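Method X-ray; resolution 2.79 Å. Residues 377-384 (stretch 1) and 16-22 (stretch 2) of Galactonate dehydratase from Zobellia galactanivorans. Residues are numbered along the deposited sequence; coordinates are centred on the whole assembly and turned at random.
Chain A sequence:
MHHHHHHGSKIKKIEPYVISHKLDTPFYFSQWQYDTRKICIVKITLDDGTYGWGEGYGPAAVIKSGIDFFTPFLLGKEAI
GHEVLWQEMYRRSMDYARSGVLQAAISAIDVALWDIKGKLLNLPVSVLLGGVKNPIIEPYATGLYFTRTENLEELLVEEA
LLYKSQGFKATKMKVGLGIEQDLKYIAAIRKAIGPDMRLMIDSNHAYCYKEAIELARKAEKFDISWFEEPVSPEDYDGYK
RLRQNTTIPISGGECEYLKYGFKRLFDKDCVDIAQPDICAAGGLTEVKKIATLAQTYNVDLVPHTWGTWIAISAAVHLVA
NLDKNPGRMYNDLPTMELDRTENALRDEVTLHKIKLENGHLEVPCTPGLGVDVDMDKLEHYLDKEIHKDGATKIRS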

# COMPACT_ATOMS: atom_id res chain seq x y z
N LYS A 377 1.05 -47.48 -33.92
CA LYS A 377 1.97 -46.33 -33.96
C LYS A 377 2.44 -45.95 -32.55
O LYS A 377 3.50 -45.34 -32.39
CB LYS A 377 1.35 -45.14 -34.69
CG LYS A 377 0.96 -45.48 -36.12
CD LYS A 377 1.76 -44.70 -37.13
CE LYS A 377 1.05 -44.60 -38.47
NZ LYS A 377 -0.22 -43.83 -38.39
N LEU A 378 1.68 -46.37 -31.52
CA LEU A 378 1.99 -46.22 -30.10
C LEU A 378 3.12 -47.19 -29.79
O LEU A 378 4.16 -46.73 -29.31
CB LEU A 378 0.74 -46.52 -29.23
CG LEU A 378 0.71 -46.22 -27.71
CD1 LEU A 378 1.34 -47.31 -26.88
CD2 LEU A 378 1.21 -44.85 -27.37
N GLU A 379 2.96 -48.51 -30.11
CA GLU A 379 3.99 -49.55 -29.89
C GLU A 379 5.28 -49.25 -30.65
O GLU A 379 6.37 -49.54 -30.15
CB GLU A 379 3.48 -50.95 -30.25
CG GLU A 379 2.63 -51.60 -29.17
CD GLU A 379 3.33 -52.02 -27.89
OE1 GLU A 379 2.74 -51.83 -26.80
OE2 GLU A 379 4.46 -52.56 -27.98
N HIS A 380 5.15 -48.66 -31.86
CA HIS A 380 6.29 -48.30 -32.69
C HIS A 380 7.12 -47.17 -32.13
O HIS A 380 8.34 -47.29 -32.11
CB HIS A 380 5.86 -47.97 -34.13
CG HIS A 380 7.01 -47.56 -35.00
ND1 HIS A 380 7.15 -46.26 -35.44
CD2 HIS A 380 8.10 -48.27 -35.39
CE1 HIS A 380 8.28 -46.23 -36.13
NE2 HIS A 380 8.89 -47.42 -36.11
N TYR A 381 6.48 -46.08 -31.69
CA TYR A 381 7.17 -44.89 -31.19
C TYR A 381 7.58 -44.91 -29.72
O TYR A 381 8.30 -44.01 -29.30
CB TYR A 381 6.32 -43.66 -31.48
CG TYR A 381 6.37 -43.21 -32.92
CD1 TYR A 381 7.41 -42.42 -33.39
CD2 TYR A 381 5.32 -43.49 -33.79
CE1 TYR A 381 7.42 -41.94 -34.70
CE2 TYR A 381 5.32 -43.03 -35.11
CZ TYR A 381 6.38 -42.25 -35.56
OH TYR A 381 6.44 -41.80 -36.85
N LEU A 382 7.15 -45.93 -28.94
CA LEU A 382 7.48 -46.11 -27.52
C LEU A 382 9.01 -46.03 -27.20
O LEU A 382 9.85 -46.22 -28.08
CB LEU A 382 6.90 -47.46 -27.02
CG LEU A 382 5.95 -47.47 -25.80
CD1 LEU A 382 6.70 -47.39 -24.44
CD2 LEU A 382 4.84 -46.43 -25.93
N ASP A 383 9.35 -45.74 -25.93
CA ASP A 383 10.72 -45.58 -25.45
C ASP A 383 11.12 -46.72 -24.49
O ASP A 383 10.26 -47.30 -23.81
CB ASP A 383 10.87 -44.19 -24.80
CG ASP A 383 12.27 -43.77 -24.36
OD1 ASP A 383 12.69 -44.17 -23.25
OD2 ASP A 383 12.89 -42.94 -25.07
N LYS A 384 12.44 -47.04 -24.46
CA LYS A 384 13.04 -48.09 -23.62
C LYS A 384 13.36 -47.62 -22.18
O LYS A 384 14.08 -46.64 -21.97
CB LYS A 384 14.27 -48.69 -24.31
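Stretch 2, residues 16-22: PYVISHK

Stretch 2 is an extended β-strand that passes the point where stretch 1 leaves its helix. The helix runs through Y381, and its axis comes within 7.7 Å of the strand's, the two N-to-C directions crossing at 70°. L382 is the first residue to abandon helical geometry, and there the chain straightens enough to form a single bridge with I19, their CA atoms 4.5 Å apart. Two backbone hydrogen bonds flank that pairing: S20 N donates to Y381 O (2.8 Å, nearly straight), and D383 N donates to V18 O (3.2 Å, weak and bent).

Around this polar seam the side chains interlock. L378, one helical turn before L382, reaches the strand with its branched tip: CD1 lies over the face of the Y17 ring, 4.0 Å from its centroid, while CD2 packs 3.7 Å from CG2 of I19. L382 points its CA-to-CB bond away, yet its CD2 returns to lie 3.8 Å from both Y17 CB and I19 CG2. The fork suits L378, since its two methyls meet the Y17 ring and I19; in L382 a single methyl, CD2, settles in the hollow between Y17 and I19. Farther along the strand, the broad Y381 ring brings CE1 to 3.7 Å from H21 CB. The CA-to-CB bond of D383 points toward the strand, its CB 4.1 Å from CG1 of V18, so even this acidic residue contributes its aliphatic stem to the packing.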

# COMPACT_ATOMS: atom_id res chain seq x y z
N PRO A 16 0.65 -45.16 -18.31
CA PRO A 16 1.44 -44.09 -18.93
C PRO A 16 2.38 -44.58 -20.04
O PRO A 16 2.98 -45.64 -19.91
CB PRO A 16 2.19 -43.48 -17.75
CG PRO A 16 2.32 -44.61 -16.75
CD PRO A 16 1.24 -45.60 -17.02
N TYR A 17 2.46 -43.85 -21.15
CA TYR A 17 3.31 -44.21 -22.28
C TYR A 17 4.15 -43.03 -22.70
O TYR A 17 3.59 -41.97 -22.98
CB TYR A 17 2.50 -44.68 -23.49
CG TYR A 17 1.51 -45.80 -23.21
CD1 TYR A 17 1.94 -47.11 -23.04
CD2 TYR A 17 0.14 -45.56 -23.18
CE1 TYR A 17 1.04 -48.15 -22.79
CE2 TYR A 17 -0.77 -46.59 -22.94
CZ TYR A 17 -0.32 -47.88 -22.74
OH TYR A 17 -1.20 -48.91 -22.49
N VAL A 18 5.48 -43.22 -22.72
CA VAL A 18 6.46 -42.22 -23.16
C VAL A 18 6.72 -42.52 -24.62
O VAL A 18 7.20 -43.62 -24.95
CB VAL A 18 7.77 -42.24 -22.35
CG1 VAL A 18 8.76 -41.23 -22.91
CG2 VAL A 18 7.51 -41.97 -20.88
N ILE A 19 6.39 -41.58 -25.50
CA ILE A 19 6.56 -41.79 -26.93
C ILE A 19 7.65 -40.85 -27.45
O ILE A 19 7.64 -39.66 -27.12
CB ILE A 19 5.21 -41.75 -27.72
CG1 ILE A 19 4.39 -40.46 -27.42
CG2 ILE A 19 4.40 -43.01 -27.42
CD1 ILE A 19 3.26 -40.11 -28.44
N SER A 20 8.62 -41.41 -28.19
CA SER A 20 9.78 -40.68 -28.72
C SER A 20 9.87 -40.63 -30.26
O SER A 20 9.46 -41.59 -30.92
CB SER A 20 11.06 -41.27 -28.14
OG SER A 20 12.17 -40.44 -28.41
N HIS A 21 10.40 -39.52 -30.83
CA HIS A 21 10.61 -39.33 -32.28
C HIS A 21 11.59 -38.18 -32.59
O HIS A 21 11.39 -37.08 -32.09
CB HIS A 21 9.26 -39.19 -33.03
CG HIS A 21 9.20 -38.13 -34.09
ND1 HIS A 21 9.76 -38.32 -35.34
CD2 HIS A 21 8.60 -36.91 -34.06
CE1 HIS A 21 9.51 -37.20 -36.02
NE2 HIS A 21 8.81 -36.33 -35.29
N LYS A 22 12.64 -38.45 -33.41
CA LYS A 22 13.66 -37.47 -33.82
C LYS A 22 13.38 -36.98 -35.25
O LYS A 22 13.07 -37.81 -36.10
CB LYS A 22 15.06 -38.09 -33.74